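Local structure of 70 kDa protein (Xanthomonas sp., 4B2N) at residues A[550-554]-A[625-629]; A[130-136]-A[545-550]; A[146-152]-A[165-171]. The protein cleaves rubber oxidatively as a processive dioxygenase, a c-type cytochrome that carries two covalently bound haem c groups. The contacts are given in a common frame with arbitrary orientation. Numbering follows the deposited sequence.

Interaction 1: A[550-554]-A[625-629]; sequences NAGYD and SRMVY
Segment 550-554 is an irregular, mostly extended loop. Asn550 starts it with positive phi (67/43), and Ala551 to Asp554 then run in extended conformation. Segment 625-629 is the C-terminal end of helix 620-626 and its exit. Met627 (-83/12) is the first residue to leave helical angles, and Val628 N still bonds Ser625 O at 3.1 Å. Tyr629 is extended. This is loop packing on a helix C-terminus in a dihaem c-type cytochrome. The closest CA pair is Tyr553 and Met627, 7.7 Å apart. These two residues account for most of the buried surface.

Met627 takes an m, t, p rotamer and reaches the loop backbone. Its CE lies 3.3 Å from Ala551 O and 3.8 Å from Gly552 C. Tyr553 (chi1 m, chi2 -3°) turns a ring edge to Met627 O. Tyr553 CE1 is 3.9 Å from Met627 CB, and Tyr553 OH is 3.3 Å from Met627 C. Arg626 turns away, into salt bridges with Asp217 and Asp594; its side chain is about 11 Å from a bound haem c. Backbone bonds to Thr542 and Pro540 hold Gly552 and Asp554. Met627 O also bonds the Tyr541 hydroxyl. A water donates to Met627 O at 2.9 Å and makes a weak 3.2 Å bond with Tyr553 OH.

Interaction 2: A[130-136]-A[545-550]; sequences PPDFEEQ and GIGGKN
Gln136, Ile546 and Asn550 bury the most surface. Gln136 sits in the first turn of helix 133-141 (chi1 m, chi2 t), and its side chain lies across the loop 545-550. Gln136 CA is 5.9 Å from Asn550 CA, and the Asn550 CA-to-CB bond points toward the helix. Asn550 has positive phi (67/43), and its OD1 bonds Arg140, one turn further on. The 545-550 loop contains a type II beta turn, Gly545 to Gly548, with Gly547 at phi 110°. Gly548 N bonds Gly545 O at 2.8 Å, and Gly545 N bonds Lys549 O at 2.8 Å. This loop docks on a helix N-terminus that a type I turn, Pro130 to Phe133, leads into. Asp132 holds the N-cap position, but its side chain makes no capping bond. With chi1 p, its OD2 instead accepts Ile546 N at 3.0 Å. A CB on Gly545 would clash with Asp132 and Gln136. Ile546 (chi1 m, chi2 t) covers the prolines: its CD1 is 3.5 Å from Pro131 CG, its CB 4.1 Å from Pro130 CB.

Interaction 3: A[146-152]-A[165-171]; sequences APFRNPY and GSGQLPL
Tyr152 (chi1 p) and Leu169 (chi1 m, chi2 t) form one apolar centre, with Tyr152 CD2 3.6 Å from Leu169 CD2. Gly167 CA lies over a face of the Tyr152 ring in a CH-pi contact, 4.0 Å from the centroid. A CB on Gly167 would strike that ring. The phenol end bonds His118. At the other end, Leu171 (chi1 t, chi2 p) meets Ala146 and Phe148: Leu171 CB is 4.1 Å from Ala146 CB, and its CD1 is 3.8 Å from Phe148 CE1.

The backbones pair beside the Tyr152 patch. Tyr152 and Gly167 are the hydrogen-bonded pair, with Tyr152 N to Gly167 O at 3.0 Å and Gly167 N to Tyr152 O at 2.9 Å. Pro151 and Gln168 are the non-hydrogen-bonded pair, CA atoms 4.5 Å apart. Leu169 N to Asn150 O, at 2.8 Å, carries on toward Leu171.

Gln168 (chi1 t, chi2 p) extends the pairing with its amide. Its NE2 donates to Phe148 O at 3.0 Å, and its OE1 accepts Asn150 N at 2.8 Å. One water joins Ala146 N, Gln168 NE2 and Leu169 O. Another links Arg149 NE, at 2.8 Å, to Gly165 O; Arg149 NH2 bonds Asn163. Leu171 lies about 9 Å from the haem ligand His195, side chain to side chain. The pattern is that of a short antiparallel two-stranded beta ribbon, joined by a fourteen-residue connection (153-166).

Interactions 1 and 2 share Asn550 and have centres 15 Å apart. The loop between strands 536-538 and 560-561 thus meets helix 133-141 first and the end of helix 620-626 next. Interaction 3 follows helix 133-141 directly in the chain and is nested inside the long loop that interaction 2 closes. Their centres are 17 Å apart, and they touch where Glu134 OE2 packs on Gln168 CG at 3.4 Å. Helix 133-141 lies between the beta ribbon and the 545-550 turn. Interactions 1 and 3 do not touch; their nearest atoms are about 11 Å apart. Helix 133-141 ties a late loop, over 400 residues on, to the early ribbon.

Interaction 1: A[550-554]-A[625-629]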
ATOM      1  N   ASN A 550      19.730 -13.458  11.567  1.00 16.71           N
ATOM      2  CA  ASN A 550      19.040 -13.135  10.282  1.00 16.29           C
ATOM      3  C   ASN A 550      18.384 -14.283   9.568  1.00 16.42           C
ATOM      4  O   ASN A 550      18.434 -14.379   8.338  1.00 17.93           O
ATOM      5  CB  ASN A 550      19.989 -12.385   9.357  1.00 15.62           C
ATOM      6  CG  ASN A 550      20.478 -11.084  10.030  1.00 16.41           C
ATOM      7  OD1 ASN A 550      19.723 -10.482  10.750  1.00 15.77           O
ATOM      8  ND2 ASN A 550      21.689 -10.696   9.806  1.00 16.09           N
ATOM      9  N   ALA A 551      17.693 -15.151  10.289  1.00 15.83           N
ATOM     10  CA  ALA A 551      16.729 -15.956   9.595  1.00 16.93           C
ATOM     11  C   ALA A 551      15.638 -15.039   9.030  1.00 17.04           C
ATOM     12  O   ALA A 551      15.307 -14.048   9.641  1.00 18.74           O
ATOM     13  CB  ALA A 551      16.070 -16.909  10.598  1.00 18.63           C
ATOM     14  N   GLY A 552      15.045 -15.397   7.908  1.00 17.13           N
ATOM     15  CA  GLY A 552      14.126 -14.525   7.247  1.00 16.86           C
ATOM     16  C   GLY A 552      12.879 -15.352   7.041  1.00 17.60           C
ATOM     17  O   GLY A 552      12.778 -16.546   7.499  1.00 19.76           O
ATOM     18  N   TYR A 553      11.918 -14.738   6.396  1.00 18.21           N
ATOM     19  CA  TYR A 553      10.701 -15.505   6.020  1.00 16.53           C
ATOM     20  C   TYR A 553      11.052 -16.183   4.698  1.00 16.82           C
ATOM     21  O   TYR A 553      11.553 -15.535   3.745  1.00 14.70           O
ATOM     22  CB  TYR A 553       9.497 -14.590   5.754  1.00 18.46           C
ATOM     23  CG  TYR A 553       8.735 -14.077   6.970  1.00 18.61           C
ATOM     24  CD1 TYR A 553       9.081 -14.468   8.301  1.00 17.30           C
ATOM     25  CD2 TYR A 553       7.657 -13.217   6.799  1.00 17.18           C
ATOM     26  CE1 TYR A 553       8.396 -13.973   9.384  1.00 16.96           C
ATOM     27  CE2 TYR A 553       6.978 -12.703   7.895  1.00 16.43           C
ATOM     28  CZ  TYR A 553       7.339 -13.102   9.172  1.00 16.14           C
ATOM     29  OH  TYR A 553       6.592 -12.667  10.225  1.00 17.51           O
ATOM     30  N   ASP A 554      10.786 -17.496   4.601  1.00 16.76           N
ATOM     31  CA  ASP A 554      11.065 -18.172   3.392  1.00 16.43           C
ATOM     32  C   ASP A 554       9.977 -17.840   2.386  1.00 16.35           C
ATOM     33  O   ASP A 554       8.769 -17.853   2.699  1.00 15.18           O
ATOM     34  CB  ASP A 554      11.015 -19.694   3.636  1.00 18.19           C
ATOM     35  CG  ASP A 554      11.317 -20.462   2.388  1.00 18.71           C
ATOM     36  OD1 ASP A 554      12.464 -20.693   2.164  1.00 21.24           O
ATOM     37  OD2 ASP A 554      10.406 -20.858   1.619  1.00 18.98           O
ATOM     38  N   SER A 625       9.918 -12.012  18.050  1.00 18.29           N
ATOM     39  CA  SER A 625       8.481 -11.755  18.103  1.00 19.02           C
ATOM     40  C   SER A 625       7.954 -11.097  16.816  1.00 18.51           C
ATOM     41  O   SER A 625       6.874 -11.404  16.376  1.00 17.61           O
ATOM     42  CB  SER A 625       8.231 -10.857  19.297  1.00 20.02           C
ATOM     43  OG  SER A 625       8.658 -11.514  20.504  1.00 20.59           O
ATOM     44  N   ARG A 626       8.716 -10.185  16.217  1.00 17.93           N
ATOM     45  CA  ARG A 626       8.309  -9.519  14.935  1.00 17.88           C
ATOM     46  C   ARG A 626       8.107 -10.531  13.777  1.00 18.65           C
ATOM     47  O   ARG A 626       7.390 -10.256  12.806  1.00 19.20           O
ATOM     48  CB  ARG A 626       9.384  -8.506  14.462  1.00 17.68           C
ATOM     49  CG  ARG A 626       9.655  -7.395  15.454  1.00 17.51           C
ATOM     50  CD  ARG A 626      10.687  -6.383  14.810  1.00 21.28           C
ATOM     51  NE  ARG A 626      10.188  -5.250  15.437  1.00 24.27           N
ATOM     52  CZ  ARG A 626       9.546  -4.224  14.967  1.00 20.48           C
ATOM     53  NH1 ARG A 626       9.528  -3.803  13.662  1.00 18.33           N
ATOM     54  NH2 ARG A 626       9.060  -3.515  15.960  1.00 19.84           N
ATOM     55  N   MET A 627       8.756 -11.688  13.897  1.00 19.94           N
ATOM     56  CA  MET A 627       8.654 -12.825  12.956  1.00 19.83           C
ATOM     57  C   MET A 627       7.475 -13.752  13.171  1.00 19.31           C
ATOM     58  O   MET A 627       7.440 -14.859  12.610  1.00 18.33           O
ATOM     59  CB  MET A 627       9.977 -13.602  12.935  1.00 19.49           C
ATOM     60  CG  MET A 627      10.985 -12.674  12.305  1.00 19.01           C
ATOM     61  SD  MET A 627      12.578 -13.349  11.950  1.00 21.09           S
ATOM     62  CE  MET A 627      12.216 -14.424  10.641  1.00 17.52           C
ATOM     63  N   VAL A 628       6.529 -13.331  14.006  1.00 18.83           N
ATOM     64  CA  VAL A 628       5.292 -14.089  14.181  1.00 18.39           C
ATOM     65  C   VAL A 628       4.140 -13.088  14.110  1.00 19.47           C
ATOM     66  O   VAL A 628       4.219 -11.990  14.672  1.00 22.51           O
ATOM     67  CB  VAL A 628       5.170 -14.817  15.544  1.00 16.93           C
ATOM     68  CG1 VAL A 628       3.856 -15.517  15.637  1.00 17.20           C
ATOM     69  CG2 VAL A 628       6.295 -15.845  15.685  1.00 16.35           C
ATOM     70  N   TYR A 629       3.079 -13.425  13.393  1.00 19.82           N
ATOM     71  CA  TYR A 629       1.972 -12.480  13.370  1.00 19.35           C
ATOM     72  C   TYR A 629       1.158 -12.622  14.662  1.00 19.76           C
ATOM     73  O   TYR A 629       0.666 -13.714  14.968  1.00 19.59           O
ATOM     74  CB  TYR A 629       1.032 -12.676  12.191  1.00 20.20           C
ATOM     75  CG  TYR A 629       0.016 -11.522  12.148  1.00 19.70           C
ATOM     76  CD1 TYR A 629       0.323 -10.314  11.483  1.00 18.08           C
ATOM     77  CD2 TYR A 629      -1.212 -11.626  12.797  1.00 20.18           C
ATOM     78  CE1 TYR A 629      -0.580  -9.263  11.463  1.00 17.97           C
ATOM     79  CE2 TYR A 629      -2.129 -10.569  12.774  1.00 18.52           C
ATOM     80  CZ  TYR A 629      -1.817  -9.415  12.101  1.00 18.27           C
ATOM     81  OH  TYR A 629      -2.713  -8.369  12.101  1.00 18.33           O
TER
HETATM   82  O   HOH W   1       5.396 -15.580  10.723  1.00 23.81           O

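Interaction 2: A[130-136]-A[545-550]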
ATOM      1  N   PRO A 130      30.153 -10.878   6.705  1.00 20.18           N
ATOM      2  CA  PRO A 130      30.016 -12.262   6.371  1.00 18.70           C
ATOM      3  C   PRO A 130      29.878 -12.428   4.823  1.00 20.03           C
ATOM      4  O   PRO A 130      29.549 -11.469   4.141  1.00 19.56           O
ATOM      5  CB  PRO A 130      28.759 -12.656   7.110  1.00 18.70           C
ATOM      6  CG  PRO A 130      27.904 -11.391   7.038  1.00 19.06           C
ATOM      7  CD  PRO A 130      28.924 -10.280   7.262  1.00 18.72           C
ATOM      8  N   PRO A 131      30.233 -13.599   4.274  1.00 20.27           N
ATOM      9  CA  PRO A 131      30.281 -13.652   2.801  1.00 20.31           C
ATOM     10  C   PRO A 131      28.894 -13.775   2.242  1.00 20.69           C
ATOM     11  O   PRO A 131      28.709 -13.588   1.030  1.00 20.65           O
ATOM     12  CB  PRO A 131      31.099 -14.900   2.506  1.00 21.28           C
ATOM     13  CG  PRO A 131      30.997 -15.750   3.742  1.00 22.03           C
ATOM     14  CD  PRO A 131      30.970 -14.733   4.872  1.00 21.34           C
ATOM     15  N   ASP A 132      27.932 -14.098   3.116  1.00 18.02           N
ATOM     16  CA  ASP A 132      26.506 -14.054   2.688  1.00 16.87           C
ATOM     17  C   ASP A 132      25.782 -12.725   3.033  1.00 16.89           C
ATOM     18  O   ASP A 132      24.542 -12.667   3.097  1.00 15.86           O
ATOM     19  CB  ASP A 132      25.739 -15.242   3.243  1.00 17.52           C
ATOM     20  CG  ASP A 132      25.744 -15.280   4.781  1.00 17.30           C
ATOM     21  OD1 ASP A 132      26.433 -14.462   5.394  1.00 16.98           O
ATOM     22  OD2 ASP A 132      25.012 -16.115   5.327  1.00 17.63           O
ATOM     23  N   PHE A 133      26.560 -11.640   3.222  1.00 17.68           N
ATOM     24  CA  PHE A 133      26.033 -10.355   3.640  1.00 16.47           C
ATOM     25  C   PHE A 133      24.795  -9.959   2.786  1.00 17.07           C
ATOM     26  O   PHE A 133      23.760  -9.592   3.281  1.00 15.21           O
ATOM     27  CB  PHE A 133      27.118  -9.291   3.465  1.00 16.53           C
ATOM     28  CG  PHE A 133      26.637  -7.879   3.716  1.00 17.80           C
ATOM     29  CD1 PHE A 133      26.303  -7.462   5.005  1.00 16.90           C
ATOM     30  CD2 PHE A 133      26.493  -6.949   2.636  1.00 18.20           C
ATOM     31  CE1 PHE A 133      25.861  -6.145   5.220  1.00 18.06           C
ATOM     32  CE2 PHE A 133      26.049  -5.627   2.852  1.00 18.91           C
ATOM     33  CZ  PHE A 133      25.706  -5.241   4.163  1.00 17.77           C
ATOM     34  N   GLU A 134      24.917 -10.046   1.478  1.00 16.45           N
ATOM     35  CA  GLU A 134      23.874  -9.512   0.630  1.00 17.68           C
ATOM     36  C   GLU A 134      22.568 -10.314   0.853  1.00 16.75           C
ATOM     37  O   GLU A 134      21.473  -9.764   1.024  1.00 16.09           O
ATOM     38  CB  GLU A 134      24.440  -9.546  -0.824  1.00 20.30           C
ATOM     39  CG  GLU A 134      23.720  -8.631  -1.777  1.00 24.39           C
ATOM     40  CD  GLU A 134      24.275  -8.760  -3.189  1.00 22.46           C
ATOM     41  OE1 GLU A 134      25.524  -8.628  -3.397  1.00 22.26           O
ATOM     42  OE2 GLU A 134      23.410  -8.979  -4.057  1.00 26.81           O
ATOM     43  N   GLU A 135      22.677 -11.623   1.021  1.00 17.05           N
ATOM     44  CA  GLU A 135      21.515 -12.412   1.383  1.00 16.31           C
ATOM     45  C   GLU A 135      20.962 -12.102   2.773  1.00 16.68           C
ATOM     46  O   GLU A 135      19.753 -12.104   2.972  1.00 15.29           O
ATOM     47  CB  GLU A 135      21.836 -13.901   1.285  1.00 19.18           C
ATOM     48  CG  GLU A 135      20.661 -14.787   1.728  1.00 21.53           C
ATOM     49  CD  GLU A 135      20.921 -16.271   1.423  1.00 25.25           C
ATOM     50  OE1 GLU A 135      21.809 -16.899   2.031  1.00 23.80           O
ATOM     51  OE2 GLU A 135      20.286 -16.783   0.508  1.00 27.26           O
ATOM     52  N   GLN A 136      21.839 -11.951   3.772  1.00 14.45           N
ATOM     53  CA  GLN A 136      21.395 -11.592   5.106  1.00 15.57           C
ATOM     54  C   GLN A 136      20.623 -10.268   5.160  1.00 15.33           C
ATOM     55  O   GLN A 136      19.676 -10.135   5.954  1.00 13.82           O
ATOM     56  CB  GLN A 136      22.601 -11.549   6.095  1.00 16.07           C
ATOM     57  CG  GLN A 136      23.084 -12.989   6.367  1.00 16.60           C
ATOM     58  CD  GLN A 136      23.929 -13.076   7.630  1.00 17.93           C
ATOM     59  OE1 GLN A 136      25.104 -13.515   7.614  1.00 18.32           O
ATOM     60  NE2 GLN A 136      23.319 -12.714   8.731  1.00 16.30           N
ATOM     61  N   GLY A 545      21.902 -16.742   8.860  1.00 18.21           N
ATOM     62  CA  GLY A 545      23.074 -16.652   8.010  1.00 17.73           C
ATOM     63  C   GLY A 545      24.347 -16.869   8.854  1.00 18.46           C
ATOM     64  O   GLY A 545      24.280 -17.224  10.025  1.00 19.76           O
ATOM     65  N   ILE A 546      25.507 -16.699   8.224  1.00 17.43           N
ATOM     66  CA  ILE A 546      26.838 -16.750   8.917  1.00 17.30           C
ATOM     67  C   ILE A 546      26.931 -15.695   9.975  1.00 18.02           C
ATOM     68  O   ILE A 546      26.785 -14.475   9.709  1.00 18.34           O
ATOM     69  CB  ILE A 546      27.969 -16.576   7.940  1.00 17.57           C
ATOM     70  CG1 ILE A 546      27.976 -17.815   7.024  1.00 18.54           C
ATOM     71  CG2 ILE A 546      29.318 -16.458   8.670  1.00 16.23           C
ATOM     72  CD1 ILE A 546      28.833 -17.595   5.809  1.00 20.83           C
ATOM     73  N   GLY A 547      27.223 -16.135  11.190  1.00 17.81           N
ATOM     74  CA  GLY A 547      27.056 -15.264  12.368  1.00 17.05           C
ATOM     75  C   GLY A 547      25.885 -15.731  13.248  1.00 17.89           C
ATOM     76  O   GLY A 547      25.740 -15.295  14.425  1.00 16.27           O
ATOM     77  N   GLY A 548      25.022 -16.570  12.693  1.00 18.82           N
ATOM     78  CA  GLY A 548      23.975 -17.138  13.534  1.00 17.76           C
ATOM     79  C   GLY A 548      22.718 -16.314  13.710  1.00 18.80           C
ATOM     80  O   GLY A 548      21.857 -16.683  14.501  1.00 17.04           O
ATOM     81  N   LYS A 549      22.619 -15.174  13.009  1.00 17.77           N
ATOM     82  CA  LYS A 549      21.412 -14.380  13.051  1.00 17.31           C
ATOM     83  C   LYS A 549      20.817 -14.208  11.646  1.00 16.97           C
ATOM     84  O   LYS A 549      21.330 -14.754  10.679  1.00 15.72           O
ATOM     85  CB  LYS A 549      21.685 -12.998  13.673  1.00 18.55           C
ATOM     86  CG  LYS A 549      22.464 -13.062  14.999  1.00 17.71           C
ATOM     87  CD  LYS A 549      22.585 -11.668  15.601  1.00 21.56           C
ATOM     88  CE  LYS A 549      23.567 -11.658  16.787  1.00 22.77           C
ATOM     89  NZ  LYS A 549      23.669 -10.258  17.283  1.00 22.72           N
ATOM     90  N   ASN A 550      19.730 -13.458  11.567  1.00 16.71           N
ATOM     91  CA  ASN A 550      19.040 -13.135  10.282  1.00 16.29           C
ATOM     92  C   ASN A 550      18.384 -14.283   9.568  1.00 16.42           C
ATOM     93  O   ASN A 550      18.434 -14.379   8.338  1.00 17.93           O
ATOM     94  CB  ASN A 550      19.989 -12.385   9.357  1.00 15.62           C
ATOM     95  CG  ASN A 550      20.478 -11.084  10.030  1.00 16.41           C
ATOM     96  OD1 ASN A 550      19.723 -10.482  10.750  1.00 15.77           O
ATOM     97  ND2 ASN A 550      21.689 -10.696   9.806  1.00 16.09           N
TER

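Interaction 3: A[146-152]-A[165-171]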
ATOM      1  N   ALA A 146      16.877  -8.427  -6.102  1.00 15.16           N
ATOM      2  CA  ALA A 146      16.164  -7.617  -7.085  1.00 16.18           C
ATOM      3  C   ALA A 146      16.250  -8.260  -8.458  1.00 16.34           C
ATOM      4  O   ALA A 146      17.229  -8.874  -8.775  1.00 14.71           O
ATOM      5  CB  ALA A 146      16.806  -6.196  -7.135  1.00 17.29           C
ATOM      6  N   PRO A 147      15.211  -8.078  -9.293  1.00 16.30           N
ATOM      7  CA  PRO A 147      15.262  -8.541 -10.662  1.00 18.87           C
ATOM      8  C   PRO A 147      15.901  -7.501 -11.612  1.00 18.52           C
ATOM      9  O   PRO A 147      15.849  -7.687 -12.803  1.00 24.10           O
ATOM     10  CB  PRO A 147      13.768  -8.705 -11.021  1.00 17.65           C
ATOM     11  CG  PRO A 147      13.124  -7.645 -10.205  1.00 17.57           C
ATOM     12  CD  PRO A 147      13.992  -7.334  -9.013  1.00 17.08           C
ATOM     13  N   PHE A 148      16.497  -6.435 -11.089  1.00 17.56           N
ATOM     14  CA  PHE A 148      17.214  -5.517 -11.909  1.00 15.33           C
ATOM     15  C   PHE A 148      18.527  -5.192 -11.177  1.00 14.49           C
ATOM     16  O   PHE A 148      18.682  -5.525  -9.986  1.00 14.69           O
ATOM     17  CB  PHE A 148      16.450  -4.226 -12.181  1.00 15.04           C
ATOM     18  CG  PHE A 148      15.836  -3.614 -10.952  1.00 16.44           C
ATOM     19  CD1 PHE A 148      14.502  -3.958 -10.578  1.00 16.77           C
ATOM     20  CD2 PHE A 148      16.532  -2.664 -10.214  1.00 17.27           C
ATOM     21  CE1 PHE A 148      13.916  -3.375  -9.420  1.00 18.05           C
ATOM     22  CE2 PHE A 148      15.945  -2.077  -9.049  1.00 19.16           C
ATOM     23  CZ  PHE A 148      14.670  -2.470  -8.660  1.00 17.22           C
ATOM     24  N   ARG A 149      19.413  -4.535 -11.897  1.00 13.38           N
ATOM     25  CA  ARG A 149      20.723  -4.131 -11.318  1.00 13.62           C
ATOM     26  C   ARG A 149      20.355  -2.907 -10.447  1.00 13.53           C
ATOM     27  O   ARG A 149      19.672  -1.965 -10.922  1.00 13.75           O
ATOM     28  CB  ARG A 149      21.702  -3.752 -12.426  1.00 15.38           C
ATOM     29  CG  ARG A 149      23.040  -3.245 -11.921  1.00 16.85           C
ATOM     30  CD  ARG A 149      23.862  -2.769 -13.102  1.00 18.37           C
ATOM     31  NE  ARG A 149      24.972  -2.147 -12.501  1.00 24.69           N
ATOM     32  CZ  ARG A 149      25.113  -0.845 -12.414  1.00 20.00           C
ATOM     33  NH1 ARG A 149      24.247  -0.014 -13.011  1.00 20.00           N
ATOM     34  NH2 ARG A 149      26.192  -0.428 -11.784  1.00 23.76           N
ATOM     35  N   ASN A 150      20.731  -2.974  -9.170  1.00 13.08           N
ATOM     36  CA  ASN A 150      20.239  -2.018  -8.165  1.00 12.40           C
ATOM     37  C   ASN A 150      21.497  -1.607  -7.409  1.00 13.02           C
ATOM     38  O   ASN A 150      21.791  -2.110  -6.361  1.00 14.44           O
ATOM     39  CB  ASN A 150      19.243  -2.758  -7.285  1.00 12.74           C
ATOM     40  CG  ASN A 150      18.535  -1.812  -6.264  1.00 12.67           C
ATOM     41  OD1 ASN A 150      17.956  -2.307  -5.249  1.00 14.37           O
ATOM     42  ND2 ASN A 150      18.627  -0.520  -6.460  1.00 11.03           N
ATOM     43  N   PRO A 151      22.295  -0.702  -7.981  1.00 12.54           N
ATOM     44  CA  PRO A 151      23.710  -0.607  -7.501  1.00 12.06           C
ATOM     45  C   PRO A 151      23.934   0.332  -6.303  1.00 12.95           C
ATOM     46  O   PRO A 151      23.146   1.271  -6.049  1.00 13.08           O
ATOM     47  CB  PRO A 151      24.438  -0.079  -8.763  1.00 12.57           C
ATOM     48  CG  PRO A 151      23.439   0.825  -9.403  1.00 12.99           C
ATOM     49  CD  PRO A 151      22.067   0.133  -9.184  1.00 12.37           C
ATOM     50  N   TYR A 152      25.037   0.110  -5.588  1.00 13.00           N
ATOM     51  CA  TYR A 152      25.480   1.102  -4.593  1.00 13.14           C
ATOM     52  C   TYR A 152      27.010   1.074  -4.603  1.00 13.09           C
ATOM     53  O   TYR A 152      27.574   0.071  -5.012  1.00 13.30           O
ATOM     54  CB  TYR A 152      24.940   0.768  -3.202  1.00 12.58           C
ATOM     55  CG  TYR A 152      25.653  -0.342  -2.456  1.00 14.02           C
ATOM     56  CD1 TYR A 152      26.780  -0.015  -1.589  1.00 15.24           C
ATOM     57  CD2 TYR A 152      25.226  -1.677  -2.566  1.00 13.94           C
ATOM     58  CE1 TYR A 152      27.424  -1.027  -0.852  1.00 16.01           C
ATOM     59  CE2 TYR A 152      25.859  -2.658  -1.819  1.00 15.73           C
ATOM     60  CZ  TYR A 152      26.929  -2.313  -0.969  1.00 15.13           C
ATOM     61  OH  TYR A 152      27.562  -3.242  -0.218  1.00 15.92           O
ATOM     62  N   GLY A 165      28.015   2.134  -8.927  1.00 16.18           N
ATOM     63  CA  GLY A 165      28.849   1.358  -8.019  1.00 16.50           C
ATOM     64  C   GLY A 165      28.785  -0.110  -8.389  1.00 16.89           C
ATOM     65  O   GLY A 165      27.928  -0.510  -9.176  1.00 14.77           O
ATOM     66  N   SER A 166      29.699  -0.916  -7.824  1.00 15.54           N
ATOM     67  CA  SER A 166      29.652  -2.351  -8.035  1.00 16.69           C
ATOM     68  C   SER A 166      28.939  -3.157  -6.952  1.00 16.58           C
ATOM     69  O   SER A 166      28.736  -4.362  -7.134  1.00 18.45           O
ATOM     70  CB  SER A 166      31.065  -2.862  -8.267  1.00 17.04           C
ATOM     71  OG  SER A 166      31.759  -2.733  -7.057  1.00 15.96           O
ATOM     72  N   GLY A 167      28.417  -2.524  -5.886  1.00 14.83           N
ATOM     73  CA  GLY A 167      27.597  -3.250  -4.916  1.00 14.82           C
ATOM     74  C   GLY A 167      26.151  -3.374  -5.464  1.00 13.37           C
ATOM     75  O   GLY A 167      25.789  -2.643  -6.380  1.00 13.56           O
ATOM     76  N   GLN A 168      25.389  -4.350  -4.952  1.00 12.79           N
ATOM     77  CA  GLN A 168      24.012  -4.568  -5.310  1.00 13.15           C
ATOM     78  C   GLN A 168      23.178  -4.514  -4.037  1.00 13.59           C
ATOM     79  O   GLN A 168      23.515  -5.176  -3.020  1.00 13.46           O
ATOM     80  CB  GLN A 168      23.859  -5.975  -6.003  1.00 12.83           C
ATOM     81  CG  GLN A 168      22.409  -6.490  -6.194  1.00 13.04           C
ATOM     82  CD  GLN A 168      21.779  -5.890  -7.449  1.00 12.86           C
ATOM     83  OE1 GLN A 168      22.374  -4.980  -8.106  1.00 12.85           O
ATOM     84  NE2 GLN A 168      20.508  -6.264  -7.708  1.00 12.52           N
ATOM     85  N   LEU A 169      22.005  -3.880  -4.157  1.00 13.75           N
ATOM     86  CA  LEU A 169      21.063  -3.792  -3.093  1.00 12.83           C
ATOM     87  C   LEU A 169      19.881  -4.697  -3.351  1.00 12.48           C
ATOM     88  O   LEU A 169      19.537  -4.920  -4.510  1.00 12.38           O
ATOM     89  CB  LEU A 169      20.475  -2.345  -2.976  1.00 12.26           C
ATOM     90  CG  LEU A 169      21.512  -1.228  -2.753  1.00 12.01           C
ATOM     91  CD1 LEU A 169      20.910   0.109  -3.209  1.00 11.33           C
ATOM     92  CD2 LEU A 169      21.927  -1.265  -1.277  1.00 12.04           C
ATOM     93  N   PRO A 170      19.237  -5.208  -2.277  1.00 13.08           N
ATOM     94  CA  PRO A 170      17.990  -5.963  -2.507  1.00 12.82           C
ATOM     95  C   PRO A 170      16.872  -5.102  -3.027  1.00 13.44           C
ATOM     96  O   PRO A 170      16.884  -3.856  -2.837  1.00 14.90           O
ATOM     97  CB  PRO A 170      17.555  -6.380  -1.087  1.00 14.28           C
ATOM     98  CG  PRO A 170      18.769  -6.365  -0.276  1.00 17.09           C
ATOM     99  CD  PRO A 170      19.610  -5.210  -0.849  1.00 14.67           C
ATOM    100  N   LEU A 171      15.842  -5.722  -3.620  1.00 12.62           N
ATOM    101  CA  LEU A 171      14.655  -5.029  -4.023  1.00 12.18           C
ATOM    102  C   LEU A 171      14.105  -4.370  -2.800  1.00 12.49           C
ATOM    103  O   LEU A 171      13.983  -5.022  -1.762  1.00 14.53           O
ATOM    104  CB  LEU A 171      13.630  -6.054  -4.474  1.00 12.60           C
ATOM    105  CG  LEU A 171      12.289  -5.517  -4.925  1.00 12.10           C
ATOM    106  CD1 LEU A 171      12.356  -4.535  -6.107  1.00 13.75           C
ATOM    107  CD2 LEU A 171      11.394  -6.759  -5.160  1.00 12.69           C
TER
HETATM  108  O   HOH W   2      19.267  -7.337  -5.192  1.00 15.92           O
HETATM  109  O   HOH W   3      26.660  -3.188 -10.496  1.00 24.06           O